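Local coordinates for trehalose-6-phosphate phosphatase (Candida albicans, PDB 5DXI), which is a phosphatase of the HAD superfamily that holds a magnesium ion and beryllium trifluoride in its pocket, at residues M94-L105 with R197-Q207. Numbering follows the deposited sequence.
Sequences MKDIGSKEWVNL and RLVLHPHGAKQ
D96 and Q207 join the two segments by hydrogen bonding: the backbone N of Q207 donates to D96 OD2 at 2.9 Å, in a nearly straight bond that arrives on the syn side of the carboxylate and 30° out of its plane. The other oxygen, D96 OD1, takes a hydrogen from a water 2.8 Å away; that water also donates to A205 O, so both carboxylate oxygens are tied to the 205-207 loop. With its chain bent at chi2 (-66°), Q207 folds its amide back toward the helix end, where NE2 reaches R197 O (3.2 Å) close to the amide's own plane. The same NE2 lies over the centre of one face of the H201 imidazole, and H201 NE2 in turn donates to K206 O.

In the Rossmann-like core of this HAD phosphatase, strands 93-95 and 103-104 form a hairpin at one edge of the mixed sheet. The contact ties that hairpin and its turn to the end of helix 191-199 and the loop after it; W65, on strand 62-67, touches both D96 and L198.

The apolar part centres on M94. Its chain turns at chi3 (78°), bringing CE to 3.6 Å from Q207 CG and 3.7 Å from L198 CD2, while SD passes the aliphatic part of R197. Farther along, L105 CD2 sits over the centre of one guanidinium face of R197, 3.6 Å from CZ.

At the 96-102 loop, K206 stretches its chain alongside D96 and past G98, ending in a weak hydrogen bond from NZ to S99 OG. K100 NZ lies 4.2 Å from K206 NZ, a probably unfavourable pairing of like charges among exposed side chains.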
loop_
_atom_site.group_PDB
_atom_site.type_symbol
_atom_site.label_atom_id
_atom_site.label_comp_id
_atom_site.label_asym_id
_atom_site.label_seq_id
_atom_site.Cartn_x
_atom_site.Cartn_y
_atom_site.Cartn_z
ATOM N N MET A 94 3.118 12.161 2.790
ATOM C CA MET A 94 1.875 12.315 2.023
ATOM C C MET A 94 1.955 13.527 1.115
ATOM O O MET A 94 2.517 14.548 1.504
ATOM C CB MET A 94 0.661 12.497 2.938
ATOM C CG MET A 94 0.175 11.281 3.624
ATOM S SD MET A 94 -1.298 11.654 4.610
ATOM C CE MET A 94 -2.589 11.726 3.377
ATOM N N LYS A 95 1.361 13.446 -0.069
ATOM C CA LYS A 95 1.245 14.647 -0.884
ATOM C C LYS A 95 -0.115 14.703 -1.577
ATOM O O LYS A 95 -0.430 13.875 -2.441
ATOM C CB LYS A 95 2.389 14.746 -1.910
ATOM C CG LYS A 95 2.393 16.113 -2.629
ATOM C CD LYS A 95 3.544 16.294 -3.607
ATOM C CE LYS A 95 3.307 15.512 -4.881
ATOM N NZ LYS A 95 4.033 16.096 -6.049
ATOM N N ASP A 96 -0.918 15.685 -1.177
ATOM C CA ASP A 96 -2.233 15.915 -1.761
ATOM C C ASP A 96 -2.151 16.191 -3.255
ATOM O O ASP A 96 -1.128 16.676 -3.758
ATOM C CB ASP A 96 -2.935 17.080 -1.068
ATOM C CG ASP A 96 -3.630 16.660 0.210
ATOM O OD1 ASP A 96 -4.588 15.868 0.112
ATOM O OD2 ASP A 96 -3.241 17.136 1.305
ATOM N N ILE A 97 -3.246 15.903 -3.951
ATOM C CA ILE A 97 -3.316 16.079 -5.396
ATOM C C ILE A 97 -3.051 17.529 -5.812
ATOM O O ILE A 97 -2.335 17.796 -6.786
ATOM C CB ILE A 97 -4.681 15.609 -5.925
ATOM C CG1 ILE A 97 -4.819 14.103 -5.678
ATOM C CG2 ILE A 97 -4.808 15.904 -7.409
ATOM C CD1 ILE A 97 -6.146 13.482 -6.125
ATOM N N GLY A 98 -3.587 18.473 -5.058
ATOM C CA GLY A 98 -3.301 19.860 -5.373
ATOM C C GLY A 98 -1.928 20.338 -4.912
ATOM O O GLY A 98 -1.278 21.126 -5.588
ATOM N N SER A 99 -1.473 19.823 -3.775
ATOM C CA SER A 99 -0.270 20.324 -3.106
ATOM C C SER A 99 1.052 20.255 -3.869
ATOM O O SER A 99 1.242 19.458 -4.797
ATOM C CB SER A 99 -0.093 19.615 -1.772
ATOM O OG SER A 99 -1.015 20.124 -0.825
ATOM N N LYS A 100 1.965 21.111 -3.418
ATOM C CA LYS A 100 3.233 21.375 -4.070
ATOM C C LYS A 100 4.360 20.734 -3.286
ATOM O O LYS A 100 5.385 20.365 -3.834
ATOM C CB LYS A 100 3.439 22.908 -4.137
ATOM C CG LYS A 100 2.156 23.714 -4.457
ATOM C CD LYS A 100 1.281 23.884 -3.179
ATOM C CE LYS A 100 0.051 24.758 -3.359
ATOM N NZ LYS A 100 -0.525 25.149 -2.039
ATOM N N GLU A 101 4.102 20.506 -2.010
ATOM C CA GLU A 101 5.030 19.780 -1.157
ATOM C C GLU A 101 4.394 18.673 -0.357
ATOM O O GLU A 101 3.180 18.623 -0.162
ATOM C CB GLU A 101 5.798 20.673 -0.181
ATOM C CG GLU A 101 7.147 21.116 -0.717
ATOM C CD GLU A 101 8.145 19.933 -0.752
ATOM O OE1 GLU A 101 7.997 18.967 0.049
ATOM O OE2 GLU A 101 9.085 19.972 -1.575
ATOM N N TRP A 102 5.262 17.760 0.049
ATOM C CA TRP A 102 4.914 16.622 0.862
ATOM C C TRP A 102 4.778 17.042 2.313
ATOM O O TRP A 102 5.381 18.020 2.738
ATOM C CB TRP A 102 6.007 15.573 0.769
ATOM C CG TRP A 102 6.215 15.021 -0.600
ATOM C CD1 TRP A 102 6.857 15.631 -1.649
ATOM C CD2 TRP A 102 5.813 13.731 -1.066
ATOM N NE1 TRP A 102 6.868 14.800 -2.746
ATOM C CE2 TRP A 102 6.240 13.624 -2.415
ATOM C CE3 TRP A 102 5.142 12.648 -0.476
ATOM C CZ2 TRP A 102 6.005 12.485 -3.185
ATOM C CZ3 TRP A 102 4.917 11.499 -1.249
ATOM C CH2 TRP A 102 5.350 11.432 -2.584
ATOM N N VAL A 103 3.992 16.288 3.064
ATOM C CA VAL A 103 4.014 16.349 4.520
ATOM C C VAL A 103 4.850 15.179 5.047
ATOM O O VAL A 103 4.624 14.030 4.656
ATOM C CB VAL A 103 2.593 16.276 5.114
ATOM C CG1 VAL A 103 2.647 16.245 6.639
ATOM C CG2 VAL A 103 1.743 17.442 4.634
ATOM N N ASN A 104 5.824 15.460 5.907
ATOM C CA ASN A 104 6.573 14.392 6.570
ATOM C C ASN A 104 5.918 14.015 7.884
ATOM O O ASN A 104 6.152 14.675 8.893
ATOM C CB ASN A 104 8.034 14.803 6.831
ATOM C CG ASN A 104 8.861 13.672 7.441
ATOM O OD1 ASN A 104 8.339 12.601 7.733
ATOM N ND2 ASN A 104 10.159 13.899 7.604
ATOM N N LEU A 105 5.156 12.923 7.893
ATOM C CA LEU A 105 4.444 12.526 9.109
ATOM C C LEU A 105 5.398 12.008 10.181
ATOM O O LEU A 105 5.013 11.855 11.341
ATOM C CB LEU A 105 3.366 11.475 8.801
ATOM C CG LEU A 105 2.104 11.846 7.996
ATOM C CD1 LEU A 105 2.367 12.269 6.564
ATOM C CD2 LEU A 105 1.123 10.677 8.025
ATOM N N ARG A 197 -6.511 8.655 7.485
ATOM C CA ARG A 197 -6.498 10.087 7.205
ATOM C C ARG A 197 -7.229 10.446 5.918
ATOM O O ARG A 197 -7.694 11.580 5.760
ATOM C CB ARG A 197 -5.064 10.608 7.141
ATOM C CG ARG A 197 -4.410 10.718 8.509
ATOM C CD ARG A 197 -2.945 11.061 8.349
ATOM N NE ARG A 197 -2.237 11.063 9.625
ATOM C CZ ARG A 197 -1.540 12.105 10.064
ATOM N NH1 ARG A 197 -1.470 13.201 9.325
ATOM N NH2 ARG A 197 -0.911 12.051 11.228
ATOM N N LEU A 198 -7.344 9.478 5.015
ATOM C CA LEU A 198 -7.962 9.708 3.711
ATOM C C LEU A 198 -9.435 9.364 3.708
ATOM O O LEU A 198 -10.235 10.029 3.045
ATOM C CB LEU A 198 -7.248 8.902 2.631
ATOM C CG LEU A 198 -5.828 9.348 2.292
ATOM C CD1 LEU A 198 -5.174 8.389 1.284
ATOM C CD2 LEU A 198 -5.804 10.801 1.764
ATOM N N VAL A 199 -9.787 8.311 4.440
ATOM C CA VAL A 199 -11.160 7.840 4.499
ATOM C C VAL A 199 -11.998 8.681 5.463
ATOM O O VAL A 199 -13.086 9.147 5.117
ATOM C CB VAL A 199 -11.213 6.367 4.921
ATOM C CG1 VAL A 199 -12.623 5.959 5.339
ATOM C CG2 VAL A 199 -10.683 5.479 3.805
ATOM N N LEU A 200 -11.490 8.879 6.673
ATOM C CA LEU A 200 -12.230 9.655 7.664
ATOM C C LEU A 200 -11.907 11.119 7.470
ATOM O O LEU A 200 -11.236 11.732 8.300
ATOM C CB LEU A 200 -11.885 9.209 9.081
ATOM C CG LEU A 200 -12.206 7.747 9.387
ATOM C CD1 LEU A 200 -11.763 7.416 10.797
ATOM C CD2 LEU A 200 -13.694 7.440 9.191
ATOM N N HIS A 201 -12.407 11.672 6.372
ATOM C CA HIS A 201 -11.989 12.987 5.895
ATOM C C HIS A 201 -12.981 13.433 4.825
ATOM O O HIS A 201 -13.467 12.608 4.054
ATOM C CB HIS A 201 -10.562 12.918 5.329
ATOM C CG HIS A 201 -9.878 14.246 5.208
ATOM N ND1 HIS A 201 -9.400 14.939 6.301
ATOM C CD2 HIS A 201 -9.557 14.990 4.122
ATOM C CE1 HIS A 201 -8.836 16.062 5.894
ATOM N NE2 HIS A 201 -8.912 16.116 4.575
ATOM N N PRO A 202 -13.287 14.739 4.766
ATOM C CA PRO A 202 -14.213 15.189 3.725
ATOM C C PRO A 202 -13.698 14.881 2.318
ATOM O O PRO A 202 -12.575 15.248 1.964
ATOM C CB PRO A 202 -14.285 16.704 3.949
ATOM C CG PRO A 202 -13.869 16.907 5.374
ATOM C CD PRO A 202 -12.851 15.839 5.642
ATOM N N HIS A 203 -14.491 14.146 1.547
ATOM C CA HIS A 203 -14.158 13.820 0.158
ATOM C C HIS A 203 -14.182 15.083 -0.705
ATOM O O HIS A 203 -15.140 15.854 -0.631
ATOM C CB HIS A 203 -15.148 12.791 -0.383
ATOM C CG HIS A 203 -14.816 12.260 -1.740
ATOM N ND1 HIS A 203 -15.186 12.894 -2.907
ATOM C CD2 HIS A 203 -14.209 11.109 -2.113
ATOM C CE1 HIS A 203 -14.790 12.169 -3.940
ATOM N NE2 HIS A 203 -14.197 11.080 -3.485
ATOM N N GLY A 204 -13.148 15.348 -1.489
ATOM C CA GLY A 204 -11.805 14.834 -1.327
ATOM C C GLY A 204 -10.956 16.088 -1.063
ATOM O O GLY A 204 -10.269 16.613 -1.938
ATOM N N ALA A 205 -11.053 16.578 0.169
ATOM C CA ALA A 205 -10.366 17.773 0.650
ATOM C C ALA A 205 -8.914 17.484 1.007
ATOM O O ALA A 205 -8.547 16.336 1.271
ATOM C CB ALA A 205 -11.094 18.346 1.856
ATOM N N LYS A 206 -8.082 18.520 0.987
ATOM C CA LYS A 206 -6.685 18.356 1.349
ATOM C C LYS A 206 -6.548 18.011 2.828
ATOM O O LYS A 206 -7.485 18.196 3.609
ATOM C CB LYS A 206 -5.893 19.629 1.030
ATOM C CG LYS A 206 -5.757 19.916 -0.459
ATOM C CD LYS A 206 -4.841 21.100 -0.709
ATOM C CE LYS A 206 -4.674 21.372 -2.200
ATOM N NZ LYS A 206 -3.368 22.029 -2.514
ATOM N N GLN A 207 -5.362 17.547 3.214
ATOM C CA GLN A 207 -5.063 17.258 4.620
ATOM C C GLN A 207 -4.880 18.514 5.479
ATOM O O GLN A 207 -4.452 19.554 4.981
ATOM C CB GLN A 207 -3.807 16.394 4.719
ATOM C CG GLN A 207 -3.963 15.002 4.111
ATOM C CD GLN A 207 -4.953 14.158 4.883
ATOM O OE1 GLN A 207 -4.725 13.835 6.044
ATOM N NE2 GLN A 207 -6.066 13.817 4.251
HETATM O O HOH W 1 -6.314 14.450 1.815
#